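Local coordinates for AimR transcriptional regulator (Bacillus phage phi3T, PDB 5ZVV), which activates transcription of the phage aimX locus as a homodimer, which seems to favour the lytic cycle, until the arbitrium peptide converts it to an inactive monomer, at residues D178-G183 with E187-R192; V193-A198 with N215-N220; I200-N205 with G235-F240. All coordinates share one frame; numbering follows the deposited sequence.

Interaction 1 (D178-G183 with E187-R192); sequences DDLPEG and ESFKSR
The start of helix 184-203, where a chain coming out of a loop turns into an α-helix, is the setting in which Gly183 meets Glu187 and Leu180 meets Phe189. Gly183 sits at the N-cap position, and its carbonyl O accepts the amide N of Glu187 at 3.1 Å, with an N-H...O angle of 162°. This i to i+4 bond belongs to the first turn and ties the end of the loop to the helix. The Glu187 side chain lies over the same carbonyl: with CG beside the backbone N (chi1 -62°), CG comes to 3.3 Å from Gly183 O, and a bend at chi2 then turns the carboxylate.

A second, apolar touch lies farther back in the loop. Leu180 reaches inward and sets its CD1 methyl 4.0 Å from CD2 of Phe189, at the edge of the ring and near its plane, the two side chains crossing at about a right angle. Phe149 and Phe150 of helix 145-161 meet the same ring, their planes only slightly inclined to it, and the leucine also touches Phe149.

Charge gathers toward the solvent-exposed side. Lys190 NZ forms a salt bridge of 3.3 Å with Glu187 OE2, on the syn side of the carboxylate. Glu182 OE1 stays 4.4 Å from Lys190 NZ, beyond a salt bridge, while the other oxygen of Glu182 pairs with Lys186. The two lysines probably temper the repulsion between the neighbouring glutamates. The whole is a loop-to-helix junction, its helix starting right after a glycine at the N-cap position, in an all-helical protein whose family belongs to the TPR clan.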
loop_
_atom_site.group_PDB
_atom_site.type_symbol
_atom_site.label_atom_id
_atom_site.label_comp_id
_atom_site.label_asym_id
_atom_site.label_seq_id
_atom_site.Cartn_x
_atom_site.Cartn_y
_atom_site.Cartn_z
ATOM N N ASP A 178 -12.797 -21.755 3.064
ATOM C CA ASP A 178 -13.181 -22.956 3.800
ATOM C C ASP A 178 -13.931 -22.619 5.082
ATOM O O ASP A 178 -14.721 -23.436 5.567
ATOM C CB ASP A 178 -11.945 -23.798 4.113
ATOM C CG ASP A 178 -11.424 -24.539 2.897
ATOM O OD1 ASP A 178 -12.080 -24.476 1.837
ATOM O OD2 ASP A 178 -10.357 -25.186 3.002
ATOM N N ASP A 179 -13.703 -21.428 5.642
ATOM C CA ASP A 179 -14.457 -20.997 6.812
ATOM C C ASP A 179 -15.918 -20.716 6.498
ATOM O O ASP A 179 -16.715 -20.571 7.431
ATOM C CB ASP A 179 -13.821 -19.747 7.422
ATOM C CG ASP A 179 -12.403 -19.988 7.900
ATOM O OD1 ASP A 179 -11.923 -21.135 7.791
ATOM O OD2 ASP A 179 -11.770 -19.025 8.383
ATOM N N LEU A 180 -16.287 -20.631 5.213
ATOM C CA LEU A 180 -17.650 -20.323 4.792
ATOM C C LEU A 180 -18.394 -21.598 4.451
ATOM O O LEU A 180 -17.867 -22.431 3.698
ATOM C CB LEU A 180 -17.642 -19.401 3.576
ATOM C CG LEU A 180 -17.063 -18.001 3.739
ATOM C CD1 LEU A 180 -17.063 -17.289 2.396
ATOM C CD2 LEU A 180 -17.863 -17.221 4.764
ATOM N N PRO A 181 -19.600 -21.796 4.971
ATOM C CA PRO A 181 -20.413 -22.929 4.525
ATOM C C PRO A 181 -20.873 -22.728 3.090
ATOM O O PRO A 181 -20.968 -21.607 2.588
ATOM C CB PRO A 181 -21.597 -22.928 5.498
ATOM C CG PRO A 181 -21.694 -21.511 5.956
ATOM C CD PRO A 181 -20.284 -20.991 5.997
ATOM N N GLU A 182 -21.141 -23.845 2.424
ATOM C CA GLU A 182 -21.603 -23.806 1.045
ATOM C C GLU A 182 -22.989 -23.176 0.963
ATOM O O GLU A 182 -23.818 -23.335 1.860
ATOM C CB GLU A 182 -21.642 -25.217 0.455
ATOM C CG GLU A 182 -20.338 -25.982 0.585
ATOM C CD GLU A 182 -19.228 -25.384 -0.253
ATOM O OE1 GLU A 182 -19.467 -25.080 -1.442
ATOM O OE2 GLU A 182 -18.114 -25.214 0.281
ATOM N N GLY A 183 -23.238 -22.460 -0.120
ATOM C CA GLY A 183 -24.560 -21.928 -0.369
ATOM C C GLY A 183 -24.507 -20.620 -1.134
ATOM O O GLY A 183 -23.493 -20.249 -1.718
ATOM N N GLU A 187 -21.204 -18.469 -2.752
ATOM C CA GLU A 187 -21.047 -18.300 -4.194
ATOM C C GLU A 187 -21.021 -16.824 -4.579
ATOM O O GLU A 187 -20.253 -16.416 -5.463
ATOM C CB GLU A 187 -22.167 -19.034 -4.934
ATOM C CG GLU A 187 -22.168 -20.535 -4.702
ATOM C CD GLU A 187 -20.854 -21.177 -5.093
ATOM O OE1 GLU A 187 -20.459 -21.057 -6.273
ATOM O OE2 GLU A 187 -20.209 -21.789 -4.218
ATOM N N SER A 188 -21.856 -16.009 -3.926
ATOM C CA SER A 188 -21.837 -14.570 -4.183
ATOM C C SER A 188 -20.471 -13.975 -3.855
ATOM O O SER A 188 -19.878 -13.244 -4.664
ATOM C CB SER A 188 -22.940 -13.887 -3.369
ATOM O OG SER A 188 -23.151 -12.552 -3.796
ATOM N N PHE A 189 -19.947 -14.295 -2.668
ATOM C CA PHE A 189 -18.626 -13.810 -2.281
ATOM C C PHE A 189 -17.558 -14.307 -3.245
ATOM O O PHE A 189 -16.620 -13.571 -3.579
ATOM C CB PHE A 189 -18.310 -14.245 -0.850
ATOM C CG PHE A 189 -19.130 -13.538 0.195
ATOM C CD1 PHE A 189 -19.972 -12.490 -0.153
ATOM C CD2 PHE A 189 -19.049 -13.912 1.528
ATOM C CE1 PHE A 189 -20.724 -11.834 0.804
ATOM C CE2 PHE A 189 -19.798 -13.253 2.494
ATOM C CZ PHE A 189 -20.636 -12.216 2.131
ATOM N N LYS A 190 -17.688 -15.555 -3.705
ATOM C CA LYS A 190 -16.747 -16.088 -4.684
ATOM C C LYS A 190 -16.734 -15.237 -5.946
ATOM O O LYS A 190 -15.667 -14.887 -6.460
ATOM C CB LYS A 190 -17.092 -17.540 -5.021
ATOM C CG LYS A 190 -16.577 -18.573 -4.025
ATOM C CD LYS A 190 -16.950 -19.981 -4.476
ATOM C CE LYS A 190 -16.518 -21.036 -3.470
ATOM N NZ LYS A 190 -17.030 -22.385 -3.846
ATOM N N SER A 191 -17.914 -14.891 -6.461
ATOM C CA SER A 191 -17.962 -14.050 -7.653
ATOM C C SER A 191 -17.323 -12.688 -7.395
ATOM O O SER A 191 -16.555 -12.186 -8.230
ATOM C CB SER A 191 -19.406 -13.898 -8.129
ATOM O OG SER A 191 -20.201 -13.254 -7.148
ATOM N N ARG A 192 -17.613 -12.084 -6.236
ATOM C CA ARG A 192 -16.991 -10.808 -5.878
ATOM C C ARG A 192 -15.469 -10.893 -5.942
ATOM O O ARG A 192 -14.813 -10.139 -6.678
ATOM C CB ARG A 192 -17.431 -10.381 -4.476
ATOM C CG ARG A 192 -18.866 -9.897 -4.333
ATOM C CD ARG A 192 -19.113 -9.524 -2.878
ATOM N NE ARG A 192 -20.464 -9.046 -2.604
ATOM C CZ ARG A 192 -20.827 -7.767 -2.638
ATOM N NH1 ARG A 192 -19.943 -6.831 -2.954
ATOM N NH2 ARG A 192 -22.077 -7.427 -2.361
#

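Interaction 2 (V193-A198 with N215-N220); sequences VSMLEA and NRAIEN
Ser194 and Ala217 face each other where two helices come close, their CB atoms 3.8 Å apart. Both side chains are short, which lets the CA atoms of the pair approach to 5.5 Å. Ala217 CB also receives the selenium of Met195 at 3.7 Å. Met195 is selenomethionine here; its first two torsions, with chi2 at -38°, lay SE against the alanine methyl, and a further bend at chi3 turns the CE methyl. The same side chain also touches Thr233 of helix 224-237.

Helices 184-203 and 207-220 are successive and run antiparallel, the short segments lying 8.7 Å apart at 163°, a helical hairpin of the kind expected in this TPR-related family. Where Arg216 lies exposed, the contact turns polar. With CG anti to N (chi1 -166°) and a chain extended as far as NE, Arg216 carries its guanidinium out alongside Ser194, yet NH2 stops 3.8 Å from Ser194 OG. A water spans the distance: it lies in the guanidinium plane, at the edge, and accepts a weak bond from Arg216 NH2 at 2.9 Å, while also bonding to Ser194 OG. Over one guanidinium face sits Asn220 ND2, one helical turn farther along the same helix.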
loop_
_atom_site.group_PDB
_atom_site.type_symbol
_atom_site.label_atom_id
_atom_site.label_comp_id
_atom_site.label_asym_id
_atom_site.label_seq_id
_atom_site.Cartn_x
_atom_site.Cartn_y
_atom_site.Cartn_z
ATOM N N VAL A 193 -14.888 -11.812 -5.164
ATOM C CA VAL A 193 -13.435 -11.941 -5.115
ATOM C C VAL A 193 -12.876 -12.277 -6.491
ATOM O O VAL A 193 -11.787 -11.817 -6.857
ATOM C CB VAL A 193 -13.038 -12.993 -4.061
ATOM C CG1 VAL A 193 -11.525 -13.176 -4.031
ATOM C CG2 VAL A 193 -13.558 -12.580 -2.692
ATOM N N SER A 194 -13.611 -13.061 -7.282
ATOM C CA SER A 194 -13.163 -13.383 -8.633
ATOM C C SER A 194 -13.010 -12.124 -9.470
ATOM O O SER A 194 -12.011 -11.952 -10.176
ATOM C CB SER A 194 -14.137 -14.355 -9.298
ATOM O OG SER A 194 -13.831 -15.696 -8.964
HETATM N N MSE A 195 -13.990 -11.227 -9.407
HETATM C CA MSE A 195 -13.881 -10.002 -10.190
HETATM C C MSE A 195 -12.742 -9.114 -9.699
HETATM O O MSE A 195 -11.968 -8.571 -10.507
HETATM C CB MSE A 195 -15.201 -9.232 -10.177
HETATM C CG MSE A 195 -16.202 -9.791 -11.173
HETATM SE SE MSE A 195 -15.298 -10.359 -12.820
HETATM C CE MSE A 195 -14.629 -8.618 -13.415
ATOM N N LEU A 196 -12.634 -8.976 -8.375
ATOM C CA LEU A 196 -11.569 -8.149 -7.813
ATOM C C LEU A 196 -10.194 -8.649 -8.248
ATOM O O LEU A 196 -9.354 -7.870 -8.719
ATOM C CB LEU A 196 -11.690 -8.111 -6.288
ATOM C CG LEU A 196 -12.857 -7.240 -5.810
ATOM C CD1 LEU A 196 -13.103 -7.388 -4.318
ATOM C CD2 LEU A 196 -12.600 -5.782 -6.167
ATOM N N GLU A 197 -9.953 -9.956 -8.115
ATOM C CA GLU A 197 -8.672 -10.511 -8.532
ATOM C C GLU A 197 -8.489 -10.445 -10.041
ATOM O O GLU A 197 -7.355 -10.347 -10.519
ATOM C CB GLU A 197 -8.540 -11.950 -8.041
ATOM C CG GLU A 197 -8.385 -12.056 -6.538
ATOM C CD GLU A 197 -8.372 -13.486 -6.056
ATOM O OE1 GLU A 197 -8.967 -14.350 -6.737
ATOM O OE2 GLU A 197 -7.763 -13.746 -4.997
ATOM N N ALA A 198 -9.583 -10.496 -10.806
ATOM C CA ALA A 198 -9.471 -10.339 -12.252
ATOM C C ALA A 198 -8.925 -8.963 -12.611
ATOM O O ALA A 198 -8.029 -8.841 -13.458
ATOM C CB ALA A 198 -10.829 -10.567 -12.918
ATOM N N ASN A 215 -13.648 -15.580 -16.297
ATOM C CA ASN A 215 -14.432 -16.736 -16.711
ATOM C C ASN A 215 -15.006 -17.469 -15.509
ATOM O O ASN A 215 -16.145 -17.942 -15.551
ATOM C CB ASN A 215 -13.571 -17.675 -17.557
ATOM C CG ASN A 215 -13.455 -17.220 -18.996
ATOM O OD1 ASN A 215 -14.437 -16.788 -19.603
ATOM N ND2 ASN A 215 -12.256 -17.315 -19.551
ATOM N N ARG A 216 -14.236 -17.569 -14.424
ATOM C CA ARG A 216 -14.763 -18.229 -13.235
ATOM C C ARG A 216 -15.922 -17.437 -12.636
ATOM O O ARG A 216 -16.923 -18.022 -12.196
ATOM C CB ARG A 216 -13.650 -18.433 -12.207
ATOM C CG ARG A 216 -14.044 -19.400 -11.118
ATOM C CD ARG A 216 -12.868 -19.933 -10.330
ATOM N NE ARG A 216 -13.343 -20.854 -9.301
ATOM C CZ ARG A 216 -13.611 -20.500 -8.047
ATOM N NH1 ARG A 216 -14.056 -21.400 -7.185
ATOM N NH2 ARG A 216 -13.422 -19.249 -7.651
ATOM N N ALA A 217 -15.811 -16.105 -12.626
ATOM C CA ALA A 217 -16.921 -15.276 -12.170
ATOM C C ALA A 217 -18.163 -15.510 -13.019
ATOM O O ALA A 217 -19.269 -15.644 -12.484
ATOM C CB ALA A 217 -16.522 -13.801 -12.194
ATOM N N ILE A 218 -17.998 -15.572 -14.344
ATOM C CA ILE A 218 -19.133 -15.839 -15.226
ATOM C C ILE A 218 -19.726 -17.212 -14.938
ATOM O O ILE A 218 -20.948 -17.402 -14.987
ATOM C CB ILE A 218 -18.706 -15.709 -16.702
ATOM C CG1 ILE A 218 -18.420 -14.250 -17.053
ATOM C CG2 ILE A 218 -19.770 -16.282 -17.629
ATOM C CD1 ILE A 218 -17.617 -14.076 -18.326
ATOM N N GLU A 219 -18.873 -18.191 -14.624
ATOM C CA GLU A 219 -19.353 -19.551 -14.407
ATOM C C GLU A 219 -20.093 -19.687 -13.084
ATOM O O GLU A 219 -20.991 -20.527 -12.965
ATOM C CB GLU A 219 -18.181 -20.534 -14.469
ATOM C CG GLU A 219 -17.575 -20.687 -15.862
ATOM C CD GLU A 219 -16.154 -21.233 -15.839
ATOM O OE1 GLU A 219 -15.685 -21.655 -14.758
ATOM O OE2 GLU A 219 -15.501 -21.235 -16.905
ATOM N N ASN A 220 -19.745 -18.876 -12.087
ATOM C CA ASN A 220 -20.355 -18.972 -10.768
ATOM C C ASN A 220 -21.482 -17.975 -10.533
ATOM O O ASN A 220 -22.109 -18.020 -9.470
ATOM C CB ASN A 220 -19.288 -18.808 -9.684
ATOM C CG ASN A 220 -18.347 -19.994 -9.608
ATOM O OD1 ASN A 220 -18.687 -21.099 -10.027
ATOM N ND2 ASN A 220 -17.154 -19.769 -9.069
HETATM O O HOH W 1 -13.346 -16.879 -6.019
#

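Interaction 3 (I200-N205 with G235-F240); sequences ISLNEN and GNTLIF
Leu202 swings its CG away from the backbone N, chi1 -178°, and this torsion carries the branched end of the side chain across to Asn236 and Thr237 near the close of helix 224-237. Its second torsion, 148°, lies off the usual staggered value and sets the direction in which CD1 points. Thr237 adopts chi1 66°, which places OG1 between the backbone N and the carbonyl carbon and leaves CG2 to face the leucine.

A single methyl does the touching. Leu202 CD1 lies 3.5 Å from Asn236 CB and 3.6 Å from Thr237 CG2, so it is lodged against two adjacent residues of the opposing helix. Their side chains slant across the leucine, and the nearest CA atoms, those of Leu202 and Thr237, are 6.7 Å apart. Both partners offer carbon to the leucine and direct their polar ends to other groups. Asn236 OD1 bonds to Tyr250 OH in helix 243-252. Thr237 OG1 is engaged by Ile234 O, within its own helix, and by Arg211 NE of helix 207-220.

Both helices finish within this region. Helix 184-203 ends in a Schellman motif: Asn205, with positive phi, is the C-prime residue, and its amide N bonds to Leu202 O at 3.0 Å. The residue that crosses to the other helix therefore also supplies a carbonyl to the terminating turn. On the other side, Leu238 is the first residue to leave helical angles, and its N is held by Gly235 O.

No hydrogen bond or charge pair joins the two segments, and what touches is methyl against carbon. The contact can therefore stay apolar although two of its three residues are polar, because OD1 of Asn236 and OG1 of Thr237 find their partners in Tyr250, Ile234 and Arg211.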
loop_
_atom_site.group_PDB
_atom_site.type_symbol
_atom_site.label_atom_id
_atom_site.label_comp_id
_atom_site.label_asym_id
_atom_site.label_seq_id
_atom_site.Cartn_x
_atom_site.Cartn_y
_atom_site.Cartn_z
ATOM N N ILE A 200 -7.203 -7.014 -10.575
ATOM C CA ILE A 200 -5.823 -7.016 -10.092
ATOM C C ILE A 200 -4.895 -7.607 -11.146
ATOM O O ILE A 200 -3.844 -7.038 -11.469
ATOM C CB ILE A 200 -5.711 -7.786 -8.765
ATOM C CG1 ILE A 200 -6.426 -7.042 -7.637
ATOM C CG2 ILE A 200 -4.250 -8.016 -8.410
ATOM C CD1 ILE A 200 -6.408 -7.792 -6.323
ATOM N N SER A 201 -5.279 -8.756 -11.706
ATOM C CA SER A 201 -4.424 -9.438 -12.670
ATOM C C SER A 201 -4.279 -8.629 -13.949
ATOM O O SER A 201 -3.181 -8.541 -14.509
ATOM C CB SER A 201 -4.982 -10.827 -12.973
ATOM O OG SER A 201 -5.057 -11.601 -11.788
ATOM N N LEU A 202 -5.375 -8.034 -14.429
ATOM C CA LEU A 202 -5.285 -7.203 -15.625
ATOM C C LEU A 202 -4.363 -6.013 -15.398
ATOM O O LEU A 202 -3.592 -5.635 -16.289
ATOM C CB LEU A 202 -6.678 -6.732 -16.050
ATOM C CG LEU A 202 -6.791 -5.880 -17.319
ATOM C CD1 LEU A 202 -8.107 -6.166 -18.006
ATOM C CD2 LEU A 202 -6.689 -4.388 -17.012
ATOM N N ASN A 203 -4.430 -5.405 -14.211
ATOM C CA ASN A 203 -3.598 -4.237 -13.943
ATOM C C ASN A 203 -2.115 -4.585 -13.970
ATOM O O ASN A 203 -1.287 -3.737 -14.328
ATOM C CB ASN A 203 -3.976 -3.620 -12.598
ATOM C CG ASN A 203 -3.301 -2.284 -12.362
ATOM O OD1 ASN A 203 -3.645 -1.285 -12.994
ATOM N ND2 ASN A 203 -2.340 -2.258 -11.447
ATOM N N GLU A 204 -1.763 -5.815 -13.605
ATOM C CA GLU A 204 -0.380 -6.275 -13.615
ATOM C C GLU A 204 0.035 -6.866 -14.953
ATOM O O GLU A 204 1.118 -7.452 -15.045
ATOM C CB GLU A 204 -0.160 -7.309 -12.508
ATOM C CG GLU A 204 -0.311 -6.760 -11.106
ATOM C CD GLU A 204 -0.423 -7.856 -10.070
ATOM O OE1 GLU A 204 -0.392 -9.043 -10.459
ATOM O OE2 GLU A 204 -0.541 -7.531 -8.869
ATOM N N ASN A 205 -0.798 -6.725 -15.985
ATOM C CA ASN A 205 -0.532 -7.284 -17.311
ATOM C C ASN A 205 -0.384 -8.805 -17.257
ATOM O O ASN A 205 0.411 -9.393 -17.995
ATOM C CB ASN A 205 0.702 -6.638 -17.953
ATOM C CG ASN A 205 0.752 -6.835 -19.458
ATOM O OD1 ASN A 205 -0.281 -6.860 -20.127
ATOM N ND2 ASN A 205 1.957 -6.984 -19.996
ATOM N N GLY A 235 -12.568 -8.587 -22.654
ATOM C CA GLY A 235 -12.329 -7.721 -23.794
ATOM C C GLY A 235 -11.150 -6.794 -23.579
ATOM O O GLY A 235 -10.362 -6.556 -24.496
ATOM N N ASN A 236 -11.004 -6.271 -22.359
ATOM C CA ASN A 236 -9.854 -5.422 -22.063
ATOM C C ASN A 236 -8.548 -6.199 -22.181
ATOM O O ASN A 236 -7.539 -5.660 -22.654
ATOM C CB ASN A 236 -9.987 -4.809 -20.670
ATOM C CG ASN A 236 -11.057 -3.741 -20.605
ATOM O OD1 ASN A 236 -11.524 -3.256 -21.632
ATOM N ND2 ASN A 236 -11.446 -3.363 -19.394
ATOM N N THR A 237 -8.543 -7.467 -21.766
ATOM C CA THR A 237 -7.332 -8.267 -21.920
ATOM C C THR A 237 -7.028 -8.577 -23.377
ATOM O O THR A 237 -5.897 -8.967 -23.685
ATOM C CB THR A 237 -7.428 -9.589 -21.153
ATOM O OG1 THR A 237 -8.444 -10.411 -21.741
ATOM C CG2 THR A 237 -7.736 -9.350 -19.686
ATOM N N LEU A 238 -8.002 -8.424 -24.275
ATOM C CA LEU A 238 -7.776 -8.713 -25.688
ATOM C C LEU A 238 -7.519 -7.472 -26.544
ATOM O O LEU A 238 -7.445 -7.593 -27.771
ATOM C CB LEU A 238 -8.964 -9.489 -26.255
ATOM C CG LEU A 238 -9.177 -10.898 -25.705
ATOM C CD1 LEU A 238 -10.541 -11.421 -26.127
ATOM C CD2 LEU A 238 -8.067 -11.822 -26.189
ATOM N N ILE A 239 -7.355 -6.295 -25.933
ATOM C CA ILE A 239 -7.349 -5.042 -26.695
ATOM C C ILE A 239 -6.212 -5.018 -27.712
ATOM O O ILE A 239 -6.406 -4.634 -28.873
ATOM C CB ILE A 239 -7.276 -3.834 -25.741
ATOM C CG1 ILE A 239 -8.610 -3.637 -25.018
ATOM C CG2 ILE A 239 -6.889 -2.569 -26.498
ATOM C CD1 ILE A 239 -8.588 -2.521 -23.997
ATOM N N PHE A 240 -5.012 -5.421 -27.301
ATOM C CA PHE A 240 -3.840 -5.320 -28.160
ATOM C C PHE A 240 -3.521 -6.611 -28.905
ATOM O O PHE A 240 -2.534 -6.649 -29.645
ATOM C CB PHE A 240 -2.624 -4.885 -27.337
ATOM C CG PHE A 240 -2.817 -3.579 -26.626
ATOM C CD1 PHE A 240 -2.602 -2.378 -27.282
ATOM C CD2 PHE A 240 -3.230 -3.553 -25.305
ATOM C CE1 PHE A 240 -2.788 -1.173 -26.630
ATOM C CE2 PHE A 240 -3.415 -2.353 -24.646
ATOM C CZ PHE A 240 -3.194 -1.159 -25.309
#

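In the fold
One long helix, 184-203, serves all three contacts from its first turn to its last, and each uses a different part of it. Interaction 1 is partly buried and mixes an apolar touch inside with a charged outer side; interaction 2, nearest the centre of the chain, is a buried packing of a serine and an alanine beside selenomethionine 195, with a water reaching Arg216; interaction 3, partly buried, is purely apolar across its segments. Interactions 1 and 2 touch each other, through Lys190 against Arg216 for example, whereas the centres of 1 and 3 lie about 25 Å apart. Successive helices 207-220 and 224-237 provide the partners in interactions 2 and 3.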